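PDB 4ZBY: uracil-DNA glycosylase from Sulfolobus tokodaii str. 7, which belongs to the uracil-DNA glycosylase superfamily, and whose single chain binds uracil and an iron-sulfur cluster. Local coordinates for residues A[25-30]-A[52-57]; A[38-43]-A[79-84]. One frame throughout, in Å; residues are numbered along the deposited sequence.

Two neighbouring contacts, their centres about 9 Å apart, illustrate how a binding pocket can be built from a sheet and loops laid against it. Contact 2 pairs two inner strands, and contact 1 joins the loop leading into strand 30-31 to the loop between helices 46-51 and 58-71. The seam between them runs from Pro28 O, 2.8 Å from Thr81 OG1, to Glu30 O, 2.9 Å from Ile80 N, where the short outer strand begins. Pro54 CG packs 3.5 Å from Ile80 O. Both contacts touch the bound uracil, with His164 as a further partner. The side chains of Ala26 (contact 1) and Val84 (contact 2) come within about 5 and 4 Å of the iron-sulfur cluster.

Contact 1: A[25-30]-A[52-57]; sequences NAVPGE and GRPFVG. With URA (uracil), chain C.
A chi1 of 66° sets CG of Glu30 between its backbone N and carbonyl carbon, from where the chain extends toward Arg53, whose own chain bends at chi3 (47°) to place NE near the carboxylate. In this conformer, one of two modelled, Arg53 NH2 donates to Glu30 OE2 at 2.8 Å, on the syn side of the carboxylate and within the guanidinium plane. The two planes are inclined by 44°, and Arg53 NE adds only weak bonds to Glu30 OE1 and OE2. Next along the contact, Val27 CG1 comes to 3.3 Å from Pro54 N, and Pro54 CG rests 4.0 Å from Gly29 CA. A water bridges the backbones, accepting from Gly29 N and donating to Gly52 O, each at 2.9 Å. The same loop continues into the uracil pocket, where Phe55 N donates to uracil O4 at 2.9 Å and the Phe55 ring turns one face to uracil N3, which lies 3.3 Å above the ring plane, offset toward its rim. Arg75 forms a second salt bridge with Glu30 OE2 and binds the carbonyls of Pro54 and Phe55; two arginines around one carboxylate would favour its ionised form and tie this loop to the sheet's edge.

Contact 2: A[38-43]-A[79-84]; sequences MFVGEA and FITNVV. With URA (uracil), chain C.
Met38 to Gly41 runs beside Phe79 to Asn82 as adjacent parallel strands, their axes 4.4 Å apart and inclined by 19°, joined in sequence through helices as a beta-alpha-beta crossover in the alpha/beta fold of this superfamily. Phe39 N donates to Phe79 O, Thr81 N returns a bond to Phe39 O, and Gly41 N donates to Thr81 O. On one face, Met38 stretches out fully, CG anti to the backbone N (chi1 179°), and its CE meets Thr81 CG2 at 4.0 Å; helix 96-113 packs against this face. On the other, CD2 of the Phe39 ring approaches Ile80 CG1 at 4.1 Å. Beyond the strands the pairing persists: Val83 N donates to Gly41 O from above the carbonyl plane, and Val84 N to Glu42 O. Here the strand ends open onto uracil. Its O2 takes a bond from Glu42 N at 2.9 Å and a weak one from Ala43 N. Gly41 has no side chain on the face that bears Asn82, and Asn82 OD1 lies 3.1 Å from Gly41 C. The Asn82 amide faces the ligand with both ends in use, ND2 donating to uracil O4 at 3.0 Å and OD1 accepting from uracil N3 at 2.7 Å, nearly straight at 168°.

Contact 1: A[25-30]-A[52-57]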
loop_
_atom_site.group_PDB
_atom_site.type_symbol
_atom_site.label_atom_id
_atom_site.label_comp_id
_atom_site.label_asym_id
_atom_site.label_seq_id
_atom_site.Cartn_x
_atom_site.Cartn_y
_atom_site.Cartn_z
ATOM N N ASN A 25 0.628 -11.920 14.242
ATOM C CA ASN A 25 1.249 -10.588 14.318
ATOM C C ASN A 25 0.485 -9.568 13.511
ATOM O O ASN A 25 0.152 -9.844 12.371
ATOM C CB ASN A 25 2.676 -10.589 13.764
ATOM C CG ASN A 25 3.611 -11.413 14.582
ATOM O OD1 ASN A 25 4.039 -11.002 15.667
ATOM N ND2 ASN A 25 3.939 -12.589 14.076
ATOM N N ALA A 26 0.239 -8.392 14.087
ATOM C CA ALA A 26 -0.262 -7.256 13.302
ATOM C C ALA A 26 0.878 -6.828 12.399
ATOM O O ALA A 26 2.039 -7.108 12.712
ATOM C CB ALA A 26 -0.697 -6.105 14.211
ATOM N N VAL A 27 0.564 -6.116 11.317
ATOM C CA VAL A 27 1.563 -5.726 10.327
ATOM C C VAL A 27 1.463 -4.233 10.065
ATOM O O VAL A 27 0.691 -3.803 9.169
ATOM C CB VAL A 27 1.356 -6.514 8.999
ATOM C CG1 VAL A 27 2.430 -6.196 7.987
ATOM C CG2 VAL A 27 1.330 -8.049 9.270
ATOM N N PRO A 28 2.234 -3.419 10.814
ATOM C CA PRO A 28 2.123 -1.963 10.654
ATOM C C PRO A 28 2.711 -1.437 9.336
ATOM O O PRO A 28 2.231 -0.426 8.814
ATOM C CB PRO A 28 2.908 -1.399 11.851
ATOM C CG PRO A 28 3.755 -2.500 12.335
ATOM C CD PRO A 28 3.017 -3.801 11.995
ATOM N N GLY A 29 3.670 -2.144 8.765
ATOM C CA GLY A 29 4.333 -1.642 7.566
ATOM C C GLY A 29 5.778 -1.393 7.922
ATOM O O GLY A 29 6.107 -1.310 9.098
ATOM N N GLU A 30 6.629 -1.248 6.907
ATOM C CA GLU A 30 8.048 -1.055 7.154
ATOM C C GLU A 30 8.670 -0.233 6.030
ATOM O O GLU A 30 8.178 -0.249 4.892
ATOM C CB GLU A 30 8.753 -2.414 7.313
ATOM C CG GLU A 30 8.796 -3.282 6.065
ATOM C CD GLU A 30 9.347 -4.689 6.317
ATOM O OE1 GLU A 30 9.640 -5.043 7.477
ATOM O OE2 GLU A 30 9.492 -5.440 5.335
ATOM N N GLY A 52 4.869 -10.740 10.675
ATOM C CA GLY A 52 4.716 -9.357 11.112
ATOM C C GLY A 52 5.208 -8.310 10.112
ATOM O O GLY A 52 5.509 -7.176 10.480
ATOM N N ARG A 53 5.284 -8.697 8.842
ATOM C CA ARG A 53 5.915 -7.886 7.789
ATOM C C ARG A 53 5.007 -7.866 6.572
ATOM O O ARG A 53 4.383 -8.865 6.294
ATOM C CB ARG A 53 7.270 -8.471 7.394
ATOM C CG ARG A 53 8.188 -8.837 8.541
ATOM C CD ARG A 53 9.487 -9.317 7.979
ATOM N NE ARG A 53 9.929 -8.379 6.952
ATOM C CZ ARG A 53 10.801 -8.671 5.996
ATOM N NH1 ARG A 53 11.360 -9.879 5.943
ATOM N NH2 ARG A 53 11.130 -7.744 5.106
ATOM N N PRO A 54 4.935 -6.738 5.839
ATOM C CA PRO A 54 4.066 -6.686 4.664
ATOM C C PRO A 54 4.725 -7.331 3.436
ATOM O O PRO A 54 5.958 -7.327 3.308
ATOM C CB PRO A 54 3.852 -5.184 4.456
ATOM C CG PRO A 54 5.129 -4.589 4.938
ATOM C CD PRO A 54 5.601 -5.444 6.099
ATOM N N PHE A 55 3.894 -7.874 2.553
ATOM C CA PHE A 55 4.349 -8.338 1.248
ATOM C C PHE A 55 5.623 -9.215 1.319
ATOM O O PHE A 55 6.701 -8.872 0.786
ATOM C CB PHE A 55 4.533 -7.121 0.318
ATOM C CG PHE A 55 3.226 -6.566 -0.212
ATOM C CD1 PHE A 55 2.488 -7.281 -1.145
ATOM C CD2 PHE A 55 2.726 -5.350 0.233
ATOM C CE1 PHE A 55 1.301 -6.781 -1.647
ATOM C CE2 PHE A 55 1.531 -4.857 -0.246
ATOM C CZ PHE A 55 0.823 -5.556 -1.189
ATOM N N VAL A 56 5.486 -10.375 1.964
ATOM C CA VAL A 56 6.602 -11.329 2.062
ATOM C C VAL A 56 6.280 -12.711 1.490
ATOM O O VAL A 56 7.154 -13.568 1.381
ATOM C CB VAL A 56 7.088 -11.501 3.533
ATOM C CG1 VAL A 56 7.855 -10.275 3.976
ATOM C CG2 VAL A 56 5.938 -11.801 4.505
ATOM N N GLY A 57 5.024 -12.932 1.152
ATOM C CA GLY A 57 4.628 -14.171 0.496
ATOM C C GLY A 57 4.918 -14.078 -0.997
ATOM O O GLY A 57 5.658 -13.191 -1.429
HETATM N N1 URA C . -1.438 -8.710 0.099
HETATM C C2 URA C . -1.529 -7.418 0.484
HETATM O O2 URA C . -2.445 -6.688 0.152
HETATM N N3 URA C . -0.656 -7.017 1.416
HETATM C C4 URA C . 0.299 -7.773 1.997
HETATM O O4 URA C . 1.077 -7.255 2.781
HETATM C C5 URA C . 0.373 -9.112 1.564
HETATM C C6 URA C . -0.488 -9.558 0.618
HETATM O O HOH W 1 5.331 -4.425 9.495
#

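Contact 2: A[38-43]-A[79-84]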
loop_
_atom_site.group_PDB
_atom_site.type_symbol
_atom_site.label_atom_id
_atom_site.label_comp_id
_atom_site.label_asym_id
_atom_site.label_seq_id
_atom_site.Cartn_x
_atom_site.Cartn_y
_atom_site.Cartn_z
ATOM N N MET A 38 5.547 5.338 -1.548
ATOM C CA MET A 38 4.863 4.576 -0.525
ATOM C C MET A 38 3.950 3.593 -1.260
ATOM O O MET A 38 3.241 3.986 -2.193
ATOM C CB MET A 38 4.092 5.538 0.397
ATOM C CG MET A 38 3.312 4.914 1.510
ATOM S SD MET A 38 2.689 6.279 2.568
ATOM C CE MET A 38 1.829 5.255 3.732
ATOM N N PHE A 39 4.002 2.314 -0.890
ATOM C CA PHE A 39 3.136 1.276 -1.491
ATOM C C PHE A 39 2.077 0.894 -0.489
ATOM O O PHE A 39 2.385 0.646 0.674
ATOM C CB PHE A 39 3.960 0.032 -1.871
ATOM C CG PHE A 39 4.979 0.310 -2.928
ATOM C CD1 PHE A 39 4.663 0.128 -4.269
ATOM C CD2 PHE A 39 6.207 0.825 -2.582
ATOM C CE1 PHE A 39 5.589 0.426 -5.260
ATOM C CE2 PHE A 39 7.153 1.130 -3.562
ATOM C CZ PHE A 39 6.836 0.925 -4.897
ATOM N N VAL A 40 0.836 0.837 -0.933
ATOM C CA VAL A 40 -0.249 0.455 -0.020
ATOM C C VAL A 40 -1.054 -0.674 -0.608
ATOM O O VAL A 40 -1.672 -0.514 -1.661
ATOM C CB VAL A 40 -1.205 1.645 0.265
ATOM C CG1 VAL A 40 -2.236 1.275 1.338
ATOM C CG2 VAL A 40 -0.412 2.880 0.686
ATOM N N GLY A 41 -1.049 -1.815 0.078
ATOM C CA GLY A 41 -1.887 -2.933 -0.329
ATOM C C GLY A 41 -3.190 -3.021 0.438
ATOM O O GLY A 41 -3.639 -2.077 1.080
ATOM N N GLU A 42 -3.815 -4.191 0.346
ATOM C CA GLU A 42 -5.115 -4.448 0.963
ATOM C C GLU A 42 -5.004 -4.818 2.453
ATOM O O GLU A 42 -5.441 -4.068 3.339
ATOM C CB GLU A 42 -5.824 -5.573 0.204
ATOM C CG GLU A 42 -7.158 -5.989 0.829
ATOM C CD GLU A 42 -7.794 -7.180 0.129
ATOM O OE1 GLU A 42 -7.265 -7.628 -0.920
ATOM O OE2 GLU A 42 -8.827 -7.668 0.640
ATOM N N ALA A 43 -4.442 -5.991 2.704
ATOM C CA ALA A 43 -4.302 -6.516 4.061
ATOM C C ALA A 43 -3.274 -7.632 4.035
ATOM O O ALA A 43 -3.017 -8.226 2.970
ATOM C CB ALA A 43 -5.667 -7.014 4.608
ATOM N N PHE A 79 8.480 2.816 1.422
ATOM C CA PHE A 79 7.670 2.439 2.569
ATOM C C PHE A 79 6.518 1.595 2.085
ATOM O O PHE A 79 5.887 1.925 1.077
ATOM C CB PHE A 79 7.152 3.664 3.344
ATOM C CG PHE A 79 6.569 3.308 4.688
ATOM C CD1 PHE A 79 5.232 2.995 4.808
ATOM C CD2 PHE A 79 7.384 3.260 5.828
ATOM C CE1 PHE A 79 4.682 2.649 6.057
ATOM C CE2 PHE A 79 6.861 2.909 7.069
ATOM C CZ PHE A 79 5.501 2.590 7.170
ATOM N N ILE A 80 6.265 0.485 2.782
ATOM C CA ILE A 80 5.265 -0.486 2.321
ATOM C C ILE A 80 4.300 -0.821 3.447
ATOM O O ILE A 80 4.735 -1.173 4.543
ATOM C CB ILE A 80 5.935 -1.796 1.851
ATOM C CG1 ILE A 80 6.879 -1.528 0.670
ATOM C CG2 ILE A 80 4.853 -2.826 1.486
ATOM C CD1 ILE A 80 7.753 -2.775 0.303
ATOM N N THR A 81 3.012 -0.668 3.190
ATOM C CA THR A 81 2.032 -1.012 4.204
ATOM C C THR A 81 0.721 -1.393 3.516
ATOM O O THR A 81 0.710 -1.653 2.317
ATOM C CB THR A 81 1.855 0.153 5.215
ATOM O OG1 THR A 81 1.015 -0.284 6.300
ATOM C CG2 THR A 81 1.266 1.391 4.558
ATOM N N ASN A 82 -0.351 -1.463 4.298
ATOM C CA ASN A 82 -1.675 -1.860 3.819
ATOM C C ASN A 82 -2.738 -1.001 4.467
ATOM O O ASN A 82 -2.509 -0.434 5.523
ATOM C CB ASN A 82 -1.986 -3.326 4.141
ATOM C CG ASN A 82 -1.063 -4.301 3.432
ATOM O OD1 ASN A 82 -1.167 -4.503 2.236
ATOM N ND2 ASN A 82 -0.157 -4.914 4.180
ATOM N N VAL A 83 -3.922 -0.944 3.857
ATOM C CA VAL A 83 -5.007 -0.157 4.429
ATOM C C VAL A 83 -5.538 -0.820 5.715
ATOM O O VAL A 83 -5.943 -0.128 6.655
ATOM C CB VAL A 83 -6.138 0.060 3.391
ATOM C CG1 VAL A 83 -6.732 -1.267 2.952
ATOM C CG2 VAL A 83 -7.213 0.990 3.937
ATOM N N VAL A 84 -5.504 -2.157 5.773
ATOM C CA VAL A 84 -5.853 -2.886 6.976
ATOM C C VAL A 84 -4.614 -3.661 7.412
ATOM O O VAL A 84 -3.889 -4.207 6.570
ATOM C CB VAL A 84 -7.044 -3.839 6.726
ATOM C CG1 VAL A 84 -7.201 -4.857 7.839
ATOM C CG2 VAL A 84 -8.317 -2.994 6.589
HETATM N N1 URA C . -1.438 -8.710 0.099
HETATM C C2 URA C . -1.529 -7.418 0.484
HETATM O O2 URA C . -2.445 -6.688 0.152
HETATM N N3 URA C . -0.656 -7.017 1.416
HETATM C C4 URA C . 0.299 -7.773 1.997
HETATM O O4 URA C . 1.077 -7.255 2.781
HETATM C C5 URA C . 0.373 -9.112 1.564
HETATM C C6 URA C . -0.488 -9.558 0.618
#